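Uncharacterized conserved protein (PDB 4EZB) is of unknown function but is probably an oxidoreductase, with a mixed beta sheet followed by an all-helical C-terminal part. Local coordinates at residues A[241-246]-A[300-305]; A[208-213]-A[282-287]. All coordinates share one frame; numbering follows the deposited sequence.

Interaction 1: residues A[241-246]-A[300-305]; sequences VADYYL and DGYRGF
D243 reaches across to the first turn of the neighbouring helix and takes the backbone N-H of Y302 on its OD1. N and OD1 lie 2.8 Å apart, the N-H...O angle is 159°, and the amide meets the oxygen nearly along its C-O axis. The same OD1 sits 3.1 Å from G301 CA, where a side chain would collide with the carboxylate; G301's positive phi also favours glycine. This joins two helices of the all-helical C-terminal part, 238-268 and 301-312, their segment axes 8.3 Å apart at 59°. The tight side is apolar. L246 CB packs 3.7 Å from F305 CD2, and its backbone C lies over one face of that ring, while L246 CD2 and A242 CB both close on Y302 CB. With chi1 at 78°, Y302 CG sits between its own backbone N and carbonyl carbon, which brings CD1 beside D243 OD1; its hydroxyl bonds to E223. The other side is wet: D243 OD2 and R303 NH1 stay 5.0 Å apart, and one water spans them, donating a hydrogen bond to OD2 and accepting one from NH1. A second water donates to OD1. Putting an alanine at D243 would probably leave the Y302 amide without its carboxylate acceptor and both waters without their anchor on this helix. R303 lays CG against one face of the Y302 ring.

Interaction 2: residues A[208-213]-A[282-287]; sequences LLIEAL and ETIAAA
Two helices of the all-helical C-terminal part, 190-218 and 275-291, meet here in a buried crossing, with I210 the residue that reaches over to T283, I284 and A287. The segment axes pass 9.7 Å apart at 65°, and the seam runs on along helix 190-218, where I284 also packs on K203 and E206 and T283 on A207. I210 supplies most of the contact with two branches. Its CG2 meets T283 CG2 at 3.5 Å, methyl against methyl, the two side chains running alongside one another but pointing opposite ways. The longer branch, with CG1 anti to the carbonyl carbon (chi1 -70°), carries CD1 to A287 CB at 3.7 Å and, more loosely, to I284 CG1. A287 CB touches both branches, since CG2 is near it as well, and L309 of helix 301-312 packs against both I210 and A287.

T283 shows two different faces. Its CG2 stands anti to the backbone N and serves the apolar seam, whereas OG1, beside that N, turns to the polar margin and is also hydrogen-bonded to A279 O one turn earlier. E211 lies along that margin, its carboxylate held by the backbone of the second subunit: OE2 bonds to M276 N and OE1 to S277 N of that chain, while P275 of the same subunit packs on E211 and T283. The contact therefore adjoins the dimer interface. The gap of 4.4 Å between E211 OE2 and T283 OG1 is bridged by a single water, which donates to both oxygens, at 2.6 Å from OE2 and 2.8 Å from OG1.

In the fold
From the N terminus the chain first builds the mixed sheet and its helices, then enters helix 190-218, which carries 208-213. Helix 238-268 follows with 241-246, then helix 275-291 with 282-287, and lastly helix 301-312 with 300-305. The segments alternate, so the two loops cross: interaction 2 closes one of 68 intervening residues, interaction 1 one of 53, both mostly helical and without strand. Their centres lie 12 Å apart, and they touch directly, L246 CD1 packing on I210 CG1 at 3.5 Å and A242 CB on L213 CD1. Together the crossed closures tie four C-terminal helices into one bundle, with interaction 2 beside the second subunit.

Interaction 1: residues A[241-246]-A[300-305]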
# COMPACT_ATOMS: atom_id res chain seq x y z
N VAL A 241 -8.37 6.06 9.33
CA VAL A 241 -8.10 4.96 8.39
C VAL A 241 -7.56 3.71 9.08
O VAL A 241 -7.96 2.58 8.74
CB VAL A 241 -7.16 5.41 7.24
CG1 VAL A 241 -6.72 4.21 6.38
CG2 VAL A 241 -7.86 6.47 6.39
N ALA A 242 -6.64 3.90 10.01
CA ALA A 242 -6.02 2.77 10.72
C ALA A 242 -6.99 2.12 11.69
O ALA A 242 -6.99 0.90 11.83
CB ALA A 242 -4.75 3.21 11.45
N ASP A 243 -7.80 2.93 12.38
CA ASP A 243 -8.88 2.45 13.22
C ASP A 243 -9.78 1.55 12.37
O ASP A 243 -9.93 0.36 12.66
CB ASP A 243 -9.70 3.62 13.79
CG ASP A 243 -9.06 4.26 15.01
OD1 ASP A 243 -8.18 3.61 15.63
OD2 ASP A 243 -9.44 5.41 15.35
N TYR A 244 -10.31 2.12 11.29
CA TYR A 244 -11.28 1.43 10.45
C TYR A 244 -10.76 0.13 9.86
O TYR A 244 -11.43 -0.89 9.95
CB TYR A 244 -11.81 2.35 9.34
CG TYR A 244 -12.88 1.70 8.49
CD1 TYR A 244 -12.54 0.86 7.42
CD2 TYR A 244 -14.24 1.89 8.77
CE1 TYR A 244 -13.52 0.24 6.64
CE2 TYR A 244 -15.23 1.28 7.99
CZ TYR A 244 -14.86 0.46 6.93
OH TYR A 244 -15.81 -0.16 6.16
N TYR A 245 -9.60 0.18 9.20
CA TYR A 245 -9.08 -0.98 8.45
C TYR A 245 -8.43 -2.09 9.29
O TYR A 245 -8.44 -3.27 8.90
CB TYR A 245 -8.15 -0.52 7.31
CG TYR A 245 -9.01 -0.03 6.15
CD1 TYR A 245 -9.60 -0.95 5.27
CD2 TYR A 245 -9.29 1.31 6.00
CE1 TYR A 245 -10.42 -0.52 4.25
CE2 TYR A 245 -10.13 1.75 4.98
CZ TYR A 245 -10.69 0.83 4.10
OH TYR A 245 -11.52 1.26 3.08
N LEU A 246 -7.82 -1.71 10.41
CA LEU A 246 -7.31 -2.70 11.33
C LEU A 246 -8.49 -3.43 12.00
O LEU A 246 -8.39 -4.62 12.27
CB LEU A 246 -6.40 -2.04 12.36
CG LEU A 246 -4.87 -2.07 12.20
CD1 LEU A 246 -4.37 -2.32 10.79
CD2 LEU A 246 -4.25 -0.81 12.77
N ASP A 300 -11.84 -1.27 19.36
CA ASP A 300 -10.62 -0.89 20.10
C ASP A 300 -9.63 0.11 19.45
O ASP A 300 -8.79 0.70 20.16
CB ASP A 300 -9.86 -2.14 20.56
CG ASP A 300 -10.42 -2.73 21.84
OD1 ASP A 300 -10.91 -1.95 22.68
OD2 ASP A 300 -10.36 -3.96 22.01
N GLY A 301 -9.73 0.29 18.13
CA GLY A 301 -8.84 1.21 17.41
C GLY A 301 -7.41 0.73 17.28
O GLY A 301 -7.04 -0.32 17.84
N TYR A 302 -6.58 1.51 16.56
CA TYR A 302 -5.16 1.18 16.39
C TYR A 302 -4.39 1.25 17.72
O TYR A 302 -3.56 0.37 18.00
CB TYR A 302 -4.49 2.08 15.32
CG TYR A 302 -4.16 3.48 15.80
CD1 TYR A 302 -5.07 4.52 15.65
CD2 TYR A 302 -2.94 3.76 16.42
CE1 TYR A 302 -4.78 5.79 16.09
CE2 TYR A 302 -2.64 5.03 16.87
CZ TYR A 302 -3.56 6.05 16.70
OH TYR A 302 -3.26 7.32 17.15
N ARG A 303 -4.70 2.24 18.56
CA ARG A 303 -4.11 2.30 19.90
C ARG A 303 -4.26 0.95 20.60
O ARG A 303 -3.34 0.53 21.28
CB ARG A 303 -4.73 3.42 20.74
CG ARG A 303 -4.30 4.80 20.26
CD ARG A 303 -5.13 5.89 20.93
NE ARG A 303 -4.75 7.24 20.50
CZ ARG A 303 -5.29 7.91 19.47
NH1 ARG A 303 -6.26 7.37 18.72
NH2 ARG A 303 -4.85 9.14 19.17
N GLY A 304 -5.39 0.27 20.38
CA GLY A 304 -5.61 -1.09 20.86
C GLY A 304 -4.92 -2.19 20.07
O GLY A 304 -4.19 -2.98 20.65
N PHE A 305 -5.13 -2.24 18.74
CA PHE A 305 -4.59 -3.35 17.92
C PHE A 305 -3.06 -3.39 17.77
O PHE A 305 -2.43 -4.48 17.75
CB PHE A 305 -5.21 -3.35 16.50
CG PHE A 305 -6.72 -3.33 16.47
CD1 PHE A 305 -7.46 -4.39 16.96
CD2 PHE A 305 -7.39 -2.25 15.91
CE1 PHE A 305 -8.85 -4.36 16.92
CE2 PHE A 305 -8.78 -2.20 15.88
CZ PHE A 305 -9.51 -3.26 16.39
O HOH W 1 -7.37 4.22 18.17
O HOH W 2 -8.13 7.65 16.37

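Interaction 2: residues A[208-213]-A[282-287]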
# COMPACT_ATOMS: atom_id res chain seq x y z
N LEU A 208 -0.32 -2.38 4.37
CA LEU A 208 0.77 -1.41 4.60
C LEU A 208 0.70 -0.82 6.00
O LEU A 208 1.71 -0.69 6.68
CB LEU A 208 0.79 -0.26 3.58
CG LEU A 208 1.14 -0.54 2.13
CD1 LEU A 208 0.74 0.68 1.25
CD2 LEU A 208 2.63 -0.86 2.02
N LEU A 209 -0.50 -0.45 6.43
CA LEU A 209 -0.66 0.03 7.82
C LEU A 209 -0.24 -1.04 8.82
O LEU A 209 0.40 -0.74 9.83
CB LEU A 209 -2.09 0.49 8.09
CG LEU A 209 -2.46 1.80 7.37
CD1 LEU A 209 -3.96 1.91 7.21
CD2 LEU A 209 -1.95 3.05 8.09
N ILE A 210 -0.56 -2.30 8.53
CA ILE A 210 -0.20 -3.35 9.49
C ILE A 210 1.33 -3.42 9.58
O ILE A 210 1.89 -3.44 10.69
CB ILE A 210 -0.79 -4.72 9.09
CG1 ILE A 210 -2.32 -4.75 9.25
CG2 ILE A 210 -0.09 -5.88 9.83
CD1 ILE A 210 -2.98 -5.96 8.57
N GLU A 211 1.99 -3.44 8.42
CA GLU A 211 3.46 -3.54 8.38
C GLU A 211 4.16 -2.29 8.98
O GLU A 211 5.02 -2.40 9.84
CB GLU A 211 3.98 -3.88 6.95
CG GLU A 211 5.47 -4.22 6.92
CD GLU A 211 5.95 -5.03 5.70
OE1 GLU A 211 6.97 -4.63 5.09
OE2 GLU A 211 5.33 -6.07 5.37
N ALA A 212 3.75 -1.10 8.56
CA ALA A 212 4.35 0.13 9.06
C ALA A 212 4.11 0.32 10.55
O ALA A 212 5.05 0.61 11.29
CB ALA A 212 3.78 1.33 8.31
N LEU A 213 2.86 0.19 10.98
CA LEU A 213 2.46 0.53 12.34
C LEU A 213 3.00 -0.42 13.41
O LEU A 213 3.37 0.03 14.49
CB LEU A 213 0.94 0.65 12.46
CG LEU A 213 0.27 1.85 11.78
CD1 LEU A 213 -1.13 2.08 12.36
CD2 LEU A 213 1.10 3.11 11.93
N GLU A 282 -0.88 -12.45 2.69
CA GLU A 282 -0.07 -12.97 3.78
C GLU A 282 -0.18 -12.10 5.05
O GLU A 282 -0.39 -12.61 6.15
CB GLU A 282 1.40 -13.08 3.36
CG GLU A 282 2.35 -13.04 4.56
CD GLU A 282 3.75 -13.56 4.29
OE1 GLU A 282 4.58 -13.50 5.22
OE2 GLU A 282 4.01 -14.04 3.16
N THR A 283 -0.05 -10.79 4.87
CA THR A 283 0.01 -9.85 5.99
C THR A 283 -1.29 -9.82 6.76
O THR A 283 -1.28 -9.89 7.99
CB THR A 283 0.36 -8.42 5.52
OG1 THR A 283 1.64 -8.45 4.87
CG2 THR A 283 0.42 -7.44 6.73
N ILE A 284 -2.39 -9.67 6.03
CA ILE A 284 -3.73 -9.62 6.64
C ILE A 284 -4.05 -10.94 7.40
O ILE A 284 -4.58 -10.92 8.51
CB ILE A 284 -4.79 -9.26 5.58
CG1 ILE A 284 -4.62 -7.81 5.14
CG2 ILE A 284 -6.20 -9.49 6.10
CD1 ILE A 284 -5.35 -7.48 3.85
N ALA A 285 -3.67 -12.08 6.81
CA ALA A 285 -3.85 -13.40 7.45
C ALA A 285 -2.99 -13.54 8.70
O ALA A 285 -3.47 -14.01 9.73
CB ALA A 285 -3.53 -14.53 6.49
N ALA A 286 -1.72 -13.16 8.59
CA ALA A 286 -0.81 -13.19 9.73
C ALA A 286 -1.35 -12.32 10.85
O ALA A 286 -1.30 -12.72 12.01
CB ALA A 286 0.58 -12.73 9.33
N ALA A 287 -1.87 -11.14 10.50
CA ALA A 287 -2.34 -10.16 11.49
C ALA A 287 -3.66 -10.58 12.14
O ALA A 287 -3.83 -10.41 13.36
CB ALA A 287 -2.47 -8.78 10.86
O HOH W 3 3.69 -7.65 6.59